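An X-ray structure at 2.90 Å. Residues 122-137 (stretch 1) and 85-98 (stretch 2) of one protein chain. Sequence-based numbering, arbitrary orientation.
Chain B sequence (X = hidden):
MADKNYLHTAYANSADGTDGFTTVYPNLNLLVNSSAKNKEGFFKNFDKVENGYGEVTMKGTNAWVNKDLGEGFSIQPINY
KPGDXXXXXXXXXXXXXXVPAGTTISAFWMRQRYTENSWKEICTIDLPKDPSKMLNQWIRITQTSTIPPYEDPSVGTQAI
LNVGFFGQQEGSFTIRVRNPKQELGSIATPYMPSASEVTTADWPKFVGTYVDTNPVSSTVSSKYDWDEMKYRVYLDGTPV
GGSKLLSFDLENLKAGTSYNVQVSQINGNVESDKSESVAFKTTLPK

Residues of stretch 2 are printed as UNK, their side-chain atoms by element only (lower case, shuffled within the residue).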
# COMPACT_ATOMS: atom_id res chain seq x y z
N ILE B 122 16.20 24.58 -51.08
CA ILE B 122 14.81 24.59 -50.69
C ILE B 122 14.45 26.05 -50.42
O ILE B 122 13.54 26.59 -51.04
CB ILE B 122 14.56 23.66 -49.45
CG1 ILE B 122 14.76 22.18 -49.82
CG2 ILE B 122 13.17 23.89 -48.80
CD1 ILE B 122 15.12 21.22 -48.64
N CYS B 123 15.18 26.69 -49.52
CA CYS B 123 14.93 28.07 -49.13
C CYS B 123 16.26 28.68 -48.77
O CYS B 123 16.95 28.20 -47.86
CB CYS B 123 13.96 28.12 -47.96
SG CYS B 123 13.32 29.77 -47.63
N THR B 124 16.66 29.69 -49.53
CA THR B 124 17.97 30.31 -49.42
C THR B 124 17.98 31.86 -49.54
O THR B 124 16.99 32.46 -49.98
CB THR B 124 18.84 29.67 -50.48
OG1 THR B 124 20.18 30.18 -50.39
CG2 THR B 124 18.28 29.85 -51.89
N ILE B 125 19.13 32.47 -49.18
CA ILE B 125 19.40 33.90 -49.27
C ILE B 125 20.89 34.14 -49.45
O ILE B 125 21.69 33.76 -48.60
CB ILE B 125 18.76 34.73 -48.13
CG1 ILE B 125 18.89 36.25 -48.41
CG2 ILE B 125 19.29 34.33 -46.71
CD1 ILE B 125 18.05 37.05 -47.57
N ASP B 126 21.26 34.75 -50.59
CA ASP B 126 22.63 35.08 -50.93
C ASP B 126 23.09 36.24 -50.04
O ASP B 126 22.32 37.17 -49.76
CB ASP B 126 22.73 35.52 -52.39
CG ASP B 126 22.93 34.46 -53.47
OD1 ASP B 126 23.18 33.27 -53.11
OD2 ASP B 126 22.88 34.82 -54.68
N LEU B 127 24.35 36.17 -49.59
CA LEU B 127 24.95 37.21 -48.76
C LEU B 127 25.97 37.96 -49.61
O LEU B 127 26.36 37.42 -50.66
CB LEU B 127 25.54 36.61 -47.49
CG LEU B 127 24.53 36.00 -46.51
CD1 LEU B 127 25.18 35.69 -45.20
CD2 LEU B 127 23.33 36.89 -46.30
N PRO B 128 26.32 39.24 -49.28
CA PRO B 128 27.18 40.03 -50.16
C PRO B 128 28.52 39.41 -50.48
O PRO B 128 29.30 39.17 -49.57
CB PRO B 128 27.32 41.37 -49.42
CG PRO B 128 26.07 41.48 -48.65
CD PRO B 128 25.87 40.07 -48.14
N LYS B 129 28.79 39.17 -51.78
CA LYS B 129 30.04 38.58 -52.27
C LYS B 129 31.27 39.49 -52.07
O LYS B 129 32.38 38.96 -52.01
CB LYS B 129 29.89 38.10 -53.73
CG LYS B 129 29.70 36.56 -53.85
CD LYS B 129 28.72 36.11 -54.97
CE LYS B 129 27.84 34.95 -54.56
NZ LYS B 129 26.94 35.28 -53.40
N ASP B 130 31.11 40.84 -51.88
CA ASP B 130 32.24 41.75 -51.60
C ASP B 130 31.73 43.00 -50.89
O ASP B 130 31.48 44.01 -51.52
CB ASP B 130 33.05 42.14 -52.86
CG ASP B 130 34.27 43.00 -52.59
OD1 ASP B 130 34.41 43.49 -51.44
OD2 ASP B 130 35.11 43.18 -53.53
N PRO B 131 31.60 42.96 -49.57
CA PRO B 131 31.14 44.15 -48.84
C PRO B 131 32.29 45.05 -48.37
O PRO B 131 32.09 45.86 -47.45
CB PRO B 131 30.44 43.54 -47.66
CG PRO B 131 31.24 42.34 -47.39
CD PRO B 131 31.78 41.83 -48.66
N SER B 132 33.48 44.96 -49.00
CA SER B 132 34.63 45.74 -48.55
C SER B 132 34.41 47.24 -48.60
O SER B 132 34.96 47.95 -47.77
CB SER B 132 35.89 45.35 -49.29
OG SER B 132 35.81 45.68 -50.66
N LYS B 133 33.56 47.74 -49.52
CA LYS B 133 33.36 49.19 -49.56
C LYS B 133 32.16 49.63 -48.72
O LYS B 133 31.94 50.82 -48.59
CB LYS B 133 33.33 49.72 -51.00
CG LYS B 133 34.46 49.08 -51.77
CD LYS B 133 35.23 49.92 -52.73
CE LYS B 133 36.16 49.04 -53.57
NZ LYS B 133 36.98 48.09 -52.75
N MET B 134 31.49 48.68 -48.03
CA MET B 134 30.33 48.92 -47.17
C MET B 134 30.55 48.32 -45.76
O MET B 134 29.63 47.72 -45.20
CB MET B 134 29.05 48.29 -47.80
CG MET B 134 28.84 48.61 -49.28
SD MET B 134 29.64 47.40 -50.36
CE MET B 134 28.43 46.13 -50.37
N LEU B 135 31.76 48.42 -45.21
CA LEU B 135 32.04 47.81 -43.90
C LEU B 135 31.41 48.59 -42.79
O LEU B 135 31.25 49.79 -42.91
CB LEU B 135 33.55 47.63 -43.63
CG LEU B 135 34.35 46.70 -44.56
CD1 LEU B 135 35.80 46.70 -44.17
CD2 LEU B 135 33.85 45.29 -44.52
N ASN B 136 31.06 47.91 -41.70
CA ASN B 136 30.47 48.49 -40.50
C ASN B 136 29.13 49.18 -40.76
O ASN B 136 28.79 50.13 -40.08
CB ASN B 136 31.46 49.41 -39.80
CG ASN B 136 32.64 48.66 -39.28
OD1 ASN B 136 32.52 47.88 -38.34
ND2 ASN B 136 33.78 48.85 -39.91
N GLN B 137 28.34 48.64 -41.69
CA GLN B 137 27.03 49.15 -42.03
C GLN B 137 26.04 47.99 -42.03
O GLN B 137 26.37 46.90 -42.49
CB GLN B 137 27.08 49.85 -43.40
CG GLN B 137 25.76 49.97 -44.16
CD GLN B 137 24.90 51.12 -43.72
OE1 GLN B 137 25.37 52.24 -43.55
NE2 GLN B 137 23.60 50.89 -43.63
N UNK B 85 5.69 29.69 -51.50
CA UNK B 85 6.81 30.63 -51.41
C UNK B 85 7.07 30.91 -49.96
O UNK B 85 6.15 30.88 -49.14
c UNK B 85 6.58 32.10 -54.67
c UNK B 85 6.57 31.94 -52.17
c UNK B 85 5.97 31.46 -55.88
n UNK B 85 6.55 32.02 -57.14
c UNK B 85 5.77 31.80 -53.44
N UNK B 86 8.34 31.16 -49.63
CA UNK B 86 8.80 31.52 -48.29
C UNK B 86 9.75 32.69 -48.50
O UNK B 86 10.45 32.70 -49.51
c UNK B 86 8.24 29.19 -45.76
c UNK B 86 7.05 27.44 -47.55
c UNK B 86 9.51 30.36 -47.60
c UNK B 86 7.96 28.40 -47.99
c UNK B 86 7.34 28.22 -45.30
c UNK B 86 8.54 29.31 -47.11
c UNK B 86 6.76 27.35 -46.20
o UNK B 86 5.88 26.38 -45.77
N UNK B 87 9.72 33.69 -47.61
CA UNK B 87 10.57 34.86 -47.75
C UNK B 87 11.55 34.95 -46.59
O UNK B 87 11.14 34.88 -45.42
c UNK B 87 9.73 36.14 -47.98
o UNK B 87 8.91 35.97 -49.14
c UNK B 87 10.58 37.38 -48.17
N UNK B 88 12.84 35.13 -46.91
CA UNK B 88 13.90 35.30 -45.93
C UNK B 88 14.31 36.74 -45.91
O UNK B 88 14.39 37.35 -46.97
c UNK B 88 14.79 32.95 -46.03
s UNK B 88 16.28 31.99 -46.34
c UNK B 88 17.04 32.06 -44.67
c UNK B 88 15.08 34.40 -46.26
N UNK B 89 14.53 37.30 -44.72
CA UNK B 89 14.92 38.71 -44.45
C UNK B 89 15.96 38.68 -43.32
O UNK B 89 15.82 37.88 -42.40
c UNK B 89 13.72 39.56 -44.05
o UNK B 89 12.53 38.80 -43.83
N UNK B 90 17.03 39.50 -43.41
CA UNK B 90 18.11 39.52 -42.42
C UNK B 90 18.90 40.81 -42.52
O UNK B 90 19.05 41.35 -43.62
c UNK B 90 19.98 38.13 -41.37
c UNK B 90 19.01 38.25 -42.54
c UNK B 90 19.75 38.19 -43.88
N UNK B 91 19.39 41.31 -41.35
CA UNK B 91 20.30 42.45 -41.21
C UNK B 91 21.69 41.87 -41.04
O UNK B 91 21.89 40.96 -40.26
c UNK B 91 19.95 43.32 -39.99
c UNK B 91 18.68 44.12 -40.12
o UNK B 91 18.30 44.78 -39.14
o UNK B 91 18.03 44.04 -41.19
N UNK B 92 22.64 42.36 -41.82
CA UNK B 92 23.98 41.83 -41.87
C UNK B 92 25.05 42.95 -41.82
O UNK B 92 24.85 44.01 -42.41
c UNK B 92 25.11 41.28 -44.11
c UNK B 92 24.02 40.92 -43.12
c UNK B 92 24.07 39.46 -42.73
N UNK B 93 26.14 42.72 -41.08
CA UNK B 93 27.21 43.72 -40.96
C UNK B 93 28.57 43.09 -41.00
O UNK B 93 28.82 42.14 -40.27
c UNK B 93 29.16 47.01 -37.53
c UNK B 93 27.04 44.55 -39.69
s UNK B 93 27.71 46.70 -38.28
c UNK B 93 28.24 45.36 -39.32
N UNK B 94 29.46 43.64 -41.83
CA UNK B 94 30.80 43.12 -41.93
C UNK B 94 31.70 44.08 -41.22
O UNK B 94 31.82 45.24 -41.64
c UNK B 94 30.22 39.60 -44.96
c UNK B 94 30.95 40.58 -44.29
c UNK B 94 29.15 42.13 -44.62
c UNK B 94 30.42 41.86 -44.12
c UNK B 94 28.44 41.15 -45.31
c UNK B 94 28.97 39.89 -45.47
c UNK B 94 31.21 42.93 -43.40
N UNK B 95 32.31 43.61 -40.13
CA UNK B 95 33.20 44.42 -39.31
C UNK B 95 34.66 44.29 -39.74
O UNK B 95 35.49 45.14 -39.40
c UNK B 95 31.56 44.24 -37.45
o UNK B 95 33.43 42.81 -37.56
c UNK B 95 32.99 44.12 -37.84
N UNK B 96 34.97 43.23 -40.50
CA UNK B 96 36.31 42.92 -41.00
C UNK B 96 36.18 42.10 -42.26
O UNK B 96 35.37 41.18 -42.29
o UNK B 96 38.02 41.21 -40.48
c UNK B 96 37.09 42.14 -39.94
N UNK B 97 36.96 42.42 -43.29
CA UNK B 97 36.93 41.70 -44.56
C UNK B 97 38.37 41.56 -45.09
O UNK B 97 38.90 42.49 -45.68
n UNK B 97 36.38 41.18 -49.04
c UNK B 97 36.70 42.02 -48.00
c UNK B 97 35.33 40.38 -48.66
c UNK B 97 33.26 39.09 -47.40
c UNK B 97 33.96 40.04 -46.69
c UNK B 97 35.93 41.75 -46.92
c UNK B 97 33.59 38.79 -48.73
c UNK B 97 35.01 40.72 -47.33
c UNK B 97 34.61 39.43 -49.38
c UNK B 97 36.00 42.40 -45.57
N UNK B 98 39.00 40.41 -44.81
CA UNK B 98 40.38 40.12 -45.21
C UNK B 98 40.43 39.03 -46.25
O UNK B 98 40.71 37.88 -45.94
n UNK B 98 41.62 41.96 -42.94
c UNK B 98 41.11 40.73 -42.82
o UNK B 98 40.51 40.37 -41.79
c UNK B 98 41.28 39.79 -44.00
O HOH W 1 28.65 45.88 -43.40

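Position 85 carries four carbons in a row ending in nitrogen, out of reach of stretch 1: Lys-85, its charged end suited to an exposed place. Position 86 has one carbon, CB, 3.9 Å from SG of Cys-123, then a six-carbon ring bearing an oxygen: Tyr-86. The ring leads away, so the apolar base of the side chain packs on the sulfur. At 87, one carbon carries an oxygen and a carbon, and points away: Thr-87, whose hydroxyl is hydrogen-bonded elsewhere in the structure.

Position 88 has two carbons, a sulfur and a last carbon, unbranched, and lies against Cys-123, Thr-124 and Ile-125: Met-88. This flexible chain fits between Cys-123 and Ile-125, with CG 3.9 Å from Cys-123 SG and CE 3.8 Å from Ile-125 CG2. Position 89, one carbon and one oxygen, is Ser-89, small and turned away. Three carbons branching at the first, one of them 4.2 Å from Ile-125 CD1, make 90 Val-90, apolar like its partner. Position 91, two carbons with two oxygens on the second, is out of reach; it is Asp-91, partly exposed as befits a carboxylate. The same three-carbon fork at 92, touching Leu-127 and Pro-128, gives Val-92, compact enough to lie beside both: CG2 is 4.5 Å from Leu-127 CD2, and CG1 4.3 Å from Pro-128 CD.

Position 93, again two carbons, sulfur and carbon, touches Asn-136 and is Met-93; its extended chain brings CE to 3.6 Å from Asn-136 OD1. A carbon bearing a plain six-carbon ring, with Pro-131 over one face and Pro-128 at the edge, marks 94 as Phe-94. Its flat apolar face suits a proline CH: Pro-131 CG is 3.4 Å from the ring centroid, a CH-pi contact, and Pro-128 CD is 4.0 Å from CE1.

Position 95, a carbon with one oxygen and one carbon, points away overall where the chain turns a corner, yet its CB is 3.8 Å from Asn-136 OD1: Thr-95. One carbon and one oxygen, turned away, make 96 Ser-96; both are small polar residues suited to partial exposure. One carbon, then fused rings of eight carbons and one nitrogen against residues 128 to 132, make 97 Trp-97. The rings are broad enough to put CZ2 3.5 Å from Lys-129 O and CD1 3.7 Å from Ser-132 CB; Pro-131 CD lies 3.3 Å from the six-membered centroid, over the face. Leu-135 CD2 meets CB of Trp-97 at 3.8 Å. Position 98, two carbons ending in an oxygen and a nitrogen, is Asn-98, polar and exposed.

The contact begins with alternate strand residues meeting Cys-123 and Ile-125, then closes around Pro-131, which offers CG to one aromatic ring and CD to another. Polar links fix the far end: Asn-136 N donates to Phe-94 O at 2.8 Å, nearly straight, and a water accepts from Phe-94 N while donating to Met-134 O and Gln-137 O.

Stretch 2, residues 85-98: KYTMSVDVMFTSWN
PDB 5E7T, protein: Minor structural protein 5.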